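Local coordinates for protein Xaa-Pro Dipeptidase (Alteromonas macleodii, PDB 2QS8) that probably removes C-terminal amino acids from dipeptides or short peptides, as a metal-dependent carboxypeptidase or dipeptidase of the amidohydrolase superfamily, at residues H69-E75 with D328-H334; V250-G256 with T272-T277; G281-A285 with G306-S310. All coordinates share one frame; numbering follows the deposited sequence.

In the fold
The three contacts surround one active site in the amidohydrolase TIM barrel, their centres 15 to 17 Å apart, and each touches the bound methionine. Contact 1 joins strand 69-70 to the loop between helices 299-319 and 339-346, across 252 intervening residues; contacts 2 and 3 fall within that interval, one after the other. Contact 2 pairs strands 252-253 and 273-275, and the second of these leads directly into helix 278-287, which packs on helix 299-319 in contact 3. Glu254 of contact 2 holds His69 of contact 1, while Ile309 of contact 3 touches Pro276. Metal ligands, a second-shell carboxylate and the ligand's side-chain pocket are thereby coupled.

Contact 1 (H69-E75 with D328-H334); sequences HVHFGQE and DAGVQKH. With MG (magnesium ion), chain C; MET (methionine), chain D.
His69, His71 and Asp328 converge on the magnesium ion, with His69 NE2 at 2.4 Å, His71 NE2 at 2.2 Å and Asp328 OD1 at 2.6 Å. Asp328 CG lies opposite its backbone N (chi1 -161°), which lays the carboxylate alongside the His69 ring, with OD1 in the plane of the His71 ring at its edge. The other oxygen, OD2, accepts a hydrogen bond from the methionine N at 3.0 Å, which places the ligand's amino group beside the metal. Each ring is fixed from behind: His69 ND1 by Glu254, His71 ND1 by the carbonyl of Gly114.

Backbone bonds align the metal ligands. Asp328 N donates to His69 O (2.7 Å) and His71 N to Ala329 O (2.8 Å), giving a single bridge of Val70 with Ala329. The His-X-His pair at the end of the first barrel strand and the aspartate after the last are characteristic metal ligands of the amidohydrolase superfamily.

Side-chain bonds to the backbone close the other end. His334 NE2, at the ring edge, donates to Gln74 O at 2.9 Å and more weakly to His71 O, so one N-H spans both ends of the type II turn 71-74. Glu75 returns the grip, its OE2 taking the His334 N-H at 2.9 Å in a nearly straight bond (171°), and a water links that oxygen to His334 O.

Van der Waals and CA-H...O contacts fill in between. His334 CE1 meets the Phe72 ring edge at CD1, the planes oblique at 58°. Gly330 CA meets Gln74 O; a CB there would clash with His71 CB.

Contact 2 (V250-G256 with T272-T277); sequences VDSIEHG and TYYVPT. With MET (methionine), chain D.
His255 ND1 donates to Thr277 OG1 at 2.6 Å with an N-H...O angle of 156°, and the hydroxyl lies only 1° out of the imidazole plane. This in-plane bond fixes the rotation of the ring, over one face of which the methionine CB is placed; the methyl CE of the ligand approaches Thr277 OG1 to 3.4 Å. Rings of His69, His235 and His237 also meet His255.

The hydroxyl of Tyr274 reaches the same residue from the opposite sheet face to Val275, donating to His255 O at 2.8 Å from well above the carbonyl plane. Tyr274 swings its ring across toward His255 because CG stands opposite the backbone N (chi1 177°). With a phenylalanine here, the His255 carbonyl would probably lose this hydroxyl donor and the chain at His255-Gly256 be held less firmly.

Side chains of Glu254 and Val275 run side by side, with Glu254 OE1 3.3 Å from Val275 CB. The carboxylate is claimed by polar partners: OE2 by Ser252 OG (2.8 Å) and Arg111, OE1 by His69.

Four backbone bonds set the register: Tyr273 N to Asp251 O, Ile253 N to Tyr273 O, Val275 N to Ile253 O and His255 N to Val275 O. The alternating donors mark a parallel pair; with helix 261-270 as the connection, the two strands form a beta-alpha-beta unit of the TIM barrel, with ligand-pocket residues at the strands' C-terminal ends.

Contact 3 (G281-A285 with G306-S310); sequences GEFVA and GPQIS. With MET (methionine), chain D.
Ile309 directs its CB toward segment 281-285 of helix 278-287, and from there the branches part. CG2 packs against the carbonyl oxygen of Pro276; CG1 continues nearly straight (chi2 -178°) and delivers the terminal methyl. That tip, CD1, rests 3.8 Å from Gly281 CA and is the side-chain atom nearest the ligand's methyl, methionine CE, at a doubtfully short 3.2 Å; SD, 3.8 Å from CD1, is the sounder contact.

The helices can come this close because two glycines face each other. Gly281 and Gly306 have CA atoms 3.9 Å apart, and the axes of segments 281-285 and 306-310 approach to 7.5 Å at 147°, roughly antiparallel. A CB on Gly306 would fall 2.6 Å from Gly281 O, and one on Gly281 would collide with Ile309 CD1, so this close crossing probably requires both positions to lack a CB.

Around this glycine pair the cover is small and apolar. Val284 CG2 lies over Gly306 CA at 3.7 Å, and Ala285 CB touches the ring of Pro307 at CG. At the flank Glu282 bends so that OE2 comes near Ser310 CB without forming a bond there.

The helices thus meet through apolar contacts and the Gly281 carbonyl oxygen set against Gly306 CA, without hydrogen bonds between the segments, and shape complementarity carries the association; the hydrocarbon surface of Ile309 and Gly281 toward the ligand is consistent with a pocket suited to a nonpolar side chain such as methionine's.

Contact 1 (H69-E75 with D328-H334)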
loop_
_atom_site.group_PDB
_atom_site.type_symbol
_atom_site.label_atom_id
_atom_site.label_comp_id
_atom_site.label_asym_id
_atom_site.label_seq_id
_atom_site.Cartn_x
_atom_site.Cartn_y
_atom_site.Cartn_z
ATOM N N HIS A 69 17.818 27.700 -7.719
ATOM C CA HIS A 69 16.518 27.639 -7.056
ATOM C C HIS A 69 15.556 28.742 -7.480
ATOM O O HIS A 69 15.516 29.815 -6.875
ATOM C CB HIS A 69 16.738 27.684 -5.541
ATOM C CG HIS A 69 15.562 27.233 -4.728
ATOM N ND1 HIS A 69 15.649 26.214 -3.804
ATOM C CD2 HIS A 69 14.291 27.696 -4.661
ATOM C CE1 HIS A 69 14.482 26.073 -3.199
ATOM N NE2 HIS A 69 13.643 26.960 -3.700
ATOM N N VAL A 70 14.779 28.471 -8.520
ATOM C CA VAL A 70 13.818 29.453 -9.011
ATOM C C VAL A 70 12.451 28.808 -9.223
ATOM O O VAL A 70 12.351 27.589 -9.373
ATOM C CB VAL A 70 14.278 30.098 -10.353
ATOM C CG1 VAL A 70 15.619 30.814 -10.158
ATOM C CG2 VAL A 70 14.378 29.041 -11.437
ATOM N N HIS A 71 11.407 29.633 -9.219
ATOM C CA HIS A 71 10.043 29.151 -9.415
ATOM C C HIS A 71 9.309 29.991 -10.463
ATOM O O HIS A 71 8.362 30.714 -10.138
ATOM C CB HIS A 71 9.253 29.204 -8.097
ATOM C CG HIS A 71 9.813 28.344 -7.012
ATOM N ND1 HIS A 71 9.789 26.966 -7.066
ATOM C CD2 HIS A 71 10.404 28.664 -5.835
ATOM C CE1 HIS A 71 10.335 26.476 -5.968
ATOM N NE2 HIS A 71 10.717 27.484 -5.205
ATOM N N PHE A 72 9.743 29.909 -11.713
ATOM C CA PHE A 72 9.079 30.669 -12.763
ATOM C C PHE A 72 7.605 30.279 -12.733
ATOM O O PHE A 72 7.276 29.101 -12.577
ATOM C CB PHE A 72 9.643 30.332 -14.148
ATOM C CG PHE A 72 11.107 30.670 -14.333
ATOM C CD1 PHE A 72 11.691 31.746 -13.669
ATOM C CD2 PHE A 72 11.879 29.947 -15.231
ATOM C CE1 PHE A 72 13.025 32.095 -13.906
ATOM C CE2 PHE A 72 13.210 30.286 -15.478
ATOM C CZ PHE A 72 13.783 31.362 -14.815
ATOM N N GLY A 73 6.722 31.263 -12.873
ATOM C CA GLY A 73 5.299 30.981 -12.864
ATOM C C GLY A 73 4.593 31.515 -11.636
ATOM O O GLY A 73 3.368 31.499 -11.558
ATOM N N GLN A 74 5.367 31.984 -10.665
ATOM C CA GLN A 74 4.787 32.539 -9.455
ATOM C C GLN A 74 5.670 33.632 -8.868
ATOM O O GLN A 74 6.872 33.688 -9.142
ATOM C CB GLN A 74 4.566 31.431 -8.422
ATOM C CG GLN A 74 5.833 30.904 -7.785
ATOM C CD GLN A 74 5.631 29.560 -7.104
ATOM O OE1 GLN A 74 5.546 28.521 -7.762
ATOM N NE2 GLN A 74 5.544 29.574 -5.778
ATOM N N GLU A 75 5.042 34.510 -8.093
ATOM C CA GLU A 75 5.699 35.612 -7.383
ATOM C C GLU A 75 4.811 35.875 -6.183
ATOM O O GLU A 75 3.660 36.284 -6.342
ATOM C CB GLU A 75 5.781 36.873 -8.234
ATOM C CG GLU A 75 6.680 36.735 -9.441
ATOM C CD GLU A 75 7.064 38.074 -10.037
ATOM O OE1 GLU A 75 6.159 38.915 -10.224
ATOM O OE2 GLU A 75 8.268 38.269 -10.323
ATOM N N ASP A 328 15.712 31.403 -4.693
ATOM C CA ASP A 328 14.323 31.106 -4.380
ATOM C C ASP A 328 13.467 32.236 -4.963
ATOM O O ASP A 328 12.469 32.669 -4.365
ATOM C CB ASP A 328 14.084 30.969 -2.868
ATOM C CG ASP A 328 12.785 30.222 -2.541
ATOM O OD1 ASP A 328 12.080 29.772 -3.469
ATOM O OD2 ASP A 328 12.463 30.068 -1.345
ATOM N N ALA A 329 13.894 32.719 -6.125
ATOM C CA ALA A 329 13.166 33.747 -6.859
ATOM C C ALA A 329 11.810 33.120 -7.208
ATOM O O ALA A 329 11.744 32.025 -7.766
ATOM C CB ALA A 329 13.920 34.118 -8.125
ATOM N N GLY A 330 10.744 33.812 -6.906
ATOM C CA GLY A 330 9.390 33.313 -7.097
ATOM C C GLY A 330 8.682 33.668 -5.800
ATOM O O GLY A 330 7.459 33.684 -5.708
ATOM N N VAL A 331 9.515 33.939 -4.818
ATOM C CA VAL A 331 9.157 34.487 -3.569
ATOM C C VAL A 331 9.284 35.962 -3.848
ATOM O O VAL A 331 8.299 36.669 -4.004
ATOM C CB VAL A 331 10.114 34.029 -2.435
ATOM C CG1 VAL A 331 9.779 34.746 -1.147
ATOM C CG2 VAL A 331 10.026 32.518 -2.260
ATOM N N GLN A 332 10.526 36.442 -3.905
ATOM C CA GLN A 332 10.765 37.825 -4.305
ATOM C C GLN A 332 10.587 37.886 -5.806
ATOM O O GLN A 332 10.498 36.845 -6.459
ATOM C CB GLN A 332 12.173 38.306 -3.888
ATOM C CG GLN A 332 13.318 37.546 -4.537
ATOM C CD GLN A 332 13.681 36.266 -3.790
ATOM O OE1 GLN A 332 13.259 36.076 -2.646
ATOM N NE2 GLN A 332 14.440 35.272 -4.228
ATOM N N LYS A 333 10.541 39.086 -6.371
ATOM C CA LYS A 333 10.357 39.236 -7.815
ATOM C C LYS A 333 11.470 38.580 -8.637
ATOM O O LYS A 333 12.631 38.564 -8.226
ATOM C CB LYS A 333 10.288 40.717 -8.184
ATOM C CG LYS A 333 9.053 41.464 -7.704
ATOM C CD LYS A 333 7.921 41.342 -8.712
ATOM C CE LYS A 333 7.132 42.641 -8.842
ATOM N NZ LYS A 333 6.600 43.121 -7.538
ATOM N N HIS A 334 11.106 38.047 -9.802
ATOM C CA HIS A 334 12.072 37.421 -10.698
ATOM C C HIS A 334 12.850 38.550 -11.344
ATOM O O HIS A 334 12.279 39.600 -11.653
ATOM C CB HIS A 334 11.360 36.603 -11.786
ATOM C CG HIS A 334 10.758 35.325 -11.292
ATOM N ND1 HIS A 334 11.511 34.197 -11.042
ATOM C CD2 HIS A 334 9.488 35.016 -10.941
ATOM C CE1 HIS A 334 10.728 33.251 -10.554
ATOM N NE2 HIS A 334 9.497 33.722 -10.483
HETATM MG MG MG C . 11.330 27.295 -3.130
HETATM N N MET D . 10.117 29.013 0.148
HETATM C CA MET D . 10.739 28.854 1.496
HETATM C C MET D . 9.716 28.438 2.549
HETATM O O MET D . 10.134 27.856 3.571
HETATM C CB MET D . 11.391 30.168 1.923
HETATM C CG MET D . 12.102 30.077 3.245
HETATM S SD MET D . 13.010 31.546 3.574
HETATM C CE MET D . 14.281 31.394 2.352
HETATM O OXT MET D . 8.513 28.709 2.339
HETATM O O HOH W 1 9.511 39.939 -12.127
#

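Contact 2 (V250-G256 with T272-T277)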
loop_
_atom_site.group_PDB
_atom_site.type_symbol
_atom_site.label_atom_id
_atom_site.label_comp_id
_atom_site.label_asym_id
_atom_site.label_seq_id
_atom_site.Cartn_x
_atom_site.Cartn_y
_atom_site.Cartn_z
ATOM N N VAL A 250 21.463 13.031 -0.703
ATOM C CA VAL A 250 20.896 13.988 -1.641
ATOM C C VAL A 250 22.008 14.911 -2.158
ATOM O O VAL A 250 23.067 15.012 -1.545
ATOM C CB VAL A 250 19.750 14.808 -0.995
ATOM C CG1 VAL A 250 18.674 13.870 -0.497
ATOM C CG2 VAL A 250 20.273 15.651 0.150
ATOM N N ASP A 251 21.763 15.566 -3.293
ATOM C CA ASP A 251 22.742 16.449 -3.913
ATOM C C ASP A 251 22.838 17.841 -3.302
ATOM O O ASP A 251 23.921 18.430 -3.252
ATOM C CB ASP A 251 22.449 16.558 -5.409
ATOM C CG ASP A 251 22.552 15.221 -6.108
ATOM O OD1 ASP A 251 23.685 14.800 -6.423
ATOM O OD2 ASP A 251 21.502 14.575 -6.318
ATOM N N SER A 252 21.719 18.370 -2.827
ATOM C CA SER A 252 21.744 19.697 -2.244
ATOM C C SER A 252 20.645 19.963 -1.216
ATOM O O SER A 252 19.562 19.372 -1.257
ATOM C CB SER A 252 21.674 20.750 -3.358
ATOM O OG SER A 252 20.461 20.660 -4.081
ATOM N N ILE A 253 20.963 20.850 -0.282
ATOM C CA ILE A 253 20.043 21.264 0.757
ATOM C C ILE A 253 19.707 22.727 0.456
ATOM O O ILE A 253 20.609 23.554 0.285
ATOM C CB ILE A 253 20.692 21.189 2.156
ATOM C CG1 ILE A 253 21.015 19.735 2.529
ATOM C CG2 ILE A 253 19.779 21.838 3.174
ATOM C CD1 ILE A 253 19.816 18.813 2.527
ATOM N N GLU A 254 18.422 23.042 0.373
ATOM C CA GLU A 254 18.003 24.412 0.105
ATOM C C GLU A 254 17.662 25.092 1.426
ATOM O O GLU A 254 17.060 24.475 2.300
ATOM C CB GLU A 254 16.774 24.418 -0.811
ATOM C CG GLU A 254 16.816 23.398 -1.955
ATOM C CD GLU A 254 17.940 23.647 -2.959
ATOM O OE1 GLU A 254 18.010 24.763 -3.512
ATOM O OE2 GLU A 254 18.744 22.719 -3.200
ATOM N N HIS A 255 18.054 26.358 1.578
ATOM C CA HIS A 255 17.779 27.130 2.797
ATOM C C HIS A 255 18.593 26.729 4.046
ATOM O O HIS A 255 19.295 27.561 4.624
ATOM C CB HIS A 255 16.283 27.071 3.133
ATOM C CG HIS A 255 15.389 27.131 1.935
ATOM N ND1 HIS A 255 15.477 28.126 0.987
ATOM C CD2 HIS A 255 14.395 26.313 1.524
ATOM C CE1 HIS A 255 14.574 27.918 0.044
ATOM N NE2 HIS A 255 13.906 26.822 0.348
ATOM N N GLY A 256 18.475 25.465 4.457
ATOM C CA GLY A 256 19.192 24.956 5.622
ATOM C C GLY A 256 19.268 25.904 6.808
ATOM O O GLY A 256 20.276 25.955 7.517
ATOM N N THR A 272 27.784 17.384 -0.079
ATOM C CA THR A 272 26.463 17.926 -0.401
ATOM C C THR A 272 26.547 19.431 -0.626
ATOM O O THR A 272 27.263 20.116 0.092
ATOM C CB THR A 272 25.471 17.680 0.747
ATOM O OG1 THR A 272 25.668 16.366 1.290
ATOM C CG2 THR A 272 24.043 17.807 0.229
ATOM N N TYR A 273 25.820 19.946 -1.614
ATOM C CA TYR A 273 25.824 21.384 -1.889
ATOM C C TYR A 273 24.794 22.160 -1.071
ATOM O O TYR A 273 23.684 21.683 -0.849
ATOM C CB TYR A 273 25.579 21.658 -3.377
ATOM C CG TYR A 273 26.845 21.703 -4.209
ATOM C CD1 TYR A 273 27.330 20.556 -4.851
ATOM C CD2 TYR A 273 27.564 22.892 -4.348
ATOM C CE1 TYR A 273 28.502 20.600 -5.624
ATOM C CE2 TYR A 273 28.739 22.949 -5.112
ATOM C CZ TYR A 273 29.201 21.804 -5.753
ATOM O OH TYR A 273 30.338 21.886 -6.527
ATOM N N TYR A 274 25.184 23.353 -0.615
ATOM C CA TYR A 274 24.306 24.220 0.160
ATOM C C TYR A 274 23.844 25.398 -0.708
ATOM O O TYR A 274 24.662 26.169 -1.195
ATOM C CB TYR A 274 25.026 24.755 1.407
ATOM C CG TYR A 274 24.203 25.734 2.238
ATOM C CD1 TYR A 274 24.814 26.769 2.941
ATOM C CD2 TYR A 274 22.819 25.610 2.334
ATOM C CE1 TYR A 274 24.067 27.655 3.719
ATOM C CE2 TYR A 274 22.066 26.486 3.108
ATOM C CZ TYR A 274 22.696 27.503 3.797
ATOM O OH TYR A 274 21.950 28.371 4.563
ATOM N N VAL A 275 22.531 25.518 -0.900
ATOM C CA VAL A 275 21.928 26.599 -1.685
ATOM C C VAL A 275 21.172 27.443 -0.652
ATOM O O VAL A 275 20.029 27.153 -0.309
ATOM C CB VAL A 275 20.946 26.043 -2.718
ATOM C CG1 VAL A 275 20.467 27.141 -3.625
ATOM C CG2 VAL A 275 21.600 24.950 -3.505
ATOM N N PRO A 276 21.806 28.514 -0.159
ATOM C CA PRO A 276 21.240 29.410 0.848
ATOM C C PRO A 276 19.934 30.170 0.616
ATOM O O PRO A 276 19.093 30.203 1.504
ATOM C CB PRO A 276 22.403 30.348 1.155
ATOM C CG PRO A 276 23.090 30.451 -0.155
ATOM C CD PRO A 276 23.096 29.028 -0.648
ATOM N N THR A 277 19.754 30.769 -0.552
ATOM C CA THR A 277 18.560 31.574 -0.819
ATOM C C THR A 277 18.419 32.626 0.276
ATOM O O THR A 277 17.359 32.765 0.902
ATOM C CB THR A 277 17.245 30.735 -0.879
ATOM O OG1 THR A 277 16.884 30.271 0.437
ATOM C CG2 THR A 277 17.414 29.568 -1.843
HETATM N N MET D . 10.117 29.013 0.148
HETATM C CA MET D . 10.739 28.854 1.496
HETATM C C MET D . 9.716 28.438 2.549
HETATM O O MET D . 10.134 27.856 3.571
HETATM C CB MET D . 11.391 30.168 1.923
HETATM C CG MET D . 12.102 30.077 3.245
HETATM S SD MET D . 13.010 31.546 3.574
HETATM C CE MET D . 14.281 31.394 2.352
HETATM O OXT MET D . 8.513 28.709 2.339
HETATM O O HOH W 2 24.312 14.100 0.744
#

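Contact 3 (G281-A285 with G306-S310)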
loop_
_atom_site.group_PDB
_atom_site.type_symbol
_atom_site.label_atom_id
_atom_site.label_comp_id
_atom_site.label_asym_id
_atom_site.label_seq_id
_atom_site.Cartn_x
_atom_site.Cartn_y
_atom_site.Cartn_z
ATOM N N GLY A 281 15.101 34.643 2.288
ATOM C CA GLY A 281 15.106 34.705 3.737
ATOM C C GLY A 281 14.838 36.128 4.198
ATOM O O GLY A 281 13.934 36.372 5.000
ATOM N N GLU A 282 15.624 37.069 3.673
ATOM C CA GLU A 282 15.481 38.479 4.012
ATOM C C GLU A 282 14.100 38.988 3.596
ATOM O O GLU A 282 13.536 39.877 4.237
ATOM C CB GLU A 282 16.570 39.305 3.314
ATOM C CG GLU A 282 17.990 38.968 3.738
ATOM C CD GLU A 282 18.269 39.317 5.190
ATOM O OE1 GLU A 282 18.020 40.477 5.573
ATOM O OE2 GLU A 282 18.744 38.443 5.942
ATOM N N PHE A 283 13.561 38.417 2.522
ATOM C CA PHE A 283 12.251 38.814 2.013
ATOM C C PHE A 283 11.127 38.554 3.024
ATOM O O PHE A 283 10.376 39.463 3.374
ATOM C CB PHE A 283 11.932 38.067 0.718
ATOM C CG PHE A 283 10.676 38.538 0.044
ATOM C CD1 PHE A 283 10.706 39.620 -0.826
ATOM C CD2 PHE A 283 9.460 37.919 0.295
ATOM C CE1 PHE A 283 9.548 40.078 -1.433
ATOM C CE2 PHE A 283 8.293 38.373 -0.309
ATOM C CZ PHE A 283 8.338 39.454 -1.174
ATOM N N VAL A 284 11.018 37.316 3.492
ATOM C CA VAL A 284 9.963 36.980 4.435
ATOM C C VAL A 284 10.144 37.675 5.779
ATOM O O VAL A 284 9.164 37.936 6.478
ATOM C CB VAL A 284 9.833 35.439 4.644
ATOM C CG1 VAL A 284 9.478 34.763 3.327
ATOM C CG2 VAL A 284 11.109 34.869 5.196
ATOM N N ALA A 285 11.395 37.969 6.136
ATOM C CA ALA A 285 11.636 38.681 7.381
ATOM C C ALA A 285 11.011 40.069 7.356
ATOM O O ALA A 285 10.182 40.405 8.172
ATOM C CB ALA A 285 13.127 38.776 7.657
ATOM N N GLY A 306 13.295 33.319 8.282
ATOM C CA GLY A 306 13.971 34.330 7.484
ATOM C C GLY A 306 15.263 34.993 7.976
ATOM O O GLY A 306 16.249 35.019 7.243
ATOM N N PRO A 307 15.291 35.546 9.200
ATOM C CA PRO A 307 16.482 36.213 9.748
ATOM C C PRO A 307 17.716 35.343 9.987
ATOM O O PRO A 307 18.841 35.838 9.967
ATOM C CB PRO A 307 15.972 36.820 11.059
ATOM C CG PRO A 307 14.475 36.920 10.861
ATOM C CD PRO A 307 14.161 35.644 10.138
ATOM N N GLN A 308 17.498 34.051 10.211
ATOM C CA GLN A 308 18.582 33.115 10.494
ATOM C C GLN A 308 19.417 32.654 9.298
ATOM O O GLN A 308 20.560 32.245 9.469
ATOM C CB GLN A 308 18.010 31.891 11.216
ATOM C CG GLN A 308 19.024 30.810 11.579
ATOM C CD GLN A 308 20.113 31.311 12.509
ATOM O OE1 GLN A 308 19.827 31.914 13.544
ATOM N NE2 GLN A 308 21.370 31.056 12.151
ATOM N N ILE A 309 18.862 32.708 8.093
ATOM C CA ILE A 309 19.604 32.249 6.923
ATOM C C ILE A 309 20.944 32.959 6.714
ATOM O O ILE A 309 21.960 32.306 6.497
ATOM C CB ILE A 309 18.744 32.353 5.647
ATOM C CG1 ILE A 309 17.560 31.385 5.759
ATOM C CG2 ILE A 309 19.571 32.001 4.420
ATOM C CD1 ILE A 309 16.654 31.350 4.543
ATOM N N SER A 310 20.947 34.288 6.789
ATOM C CA SER A 310 22.178 35.059 6.613
ATOM C C SER A 310 23.246 34.627 7.616
ATOM O O SER A 310 24.435 34.553 7.290
ATOM C CB SER A 310 21.899 36.554 6.783
ATOM O OG SER A 310 21.409 36.828 8.084
HETATM N N MET D . 10.117 29.013 0.148
HETATM C CA MET D . 10.739 28.854 1.496
HETATM C C MET D . 9.716 28.438 2.549
HETATM O O MET D . 10.134 27.856 3.571
HETATM C CB MET D . 11.391 30.168 1.923
HETATM C CG MET D . 12.102 30.077 3.245
HETATM S SD MET D . 13.010 31.546 3.574
HETATM C CE MET D . 14.281 31.394 2.352
HETATM O OXT MET D . 8.513 28.709 2.339
#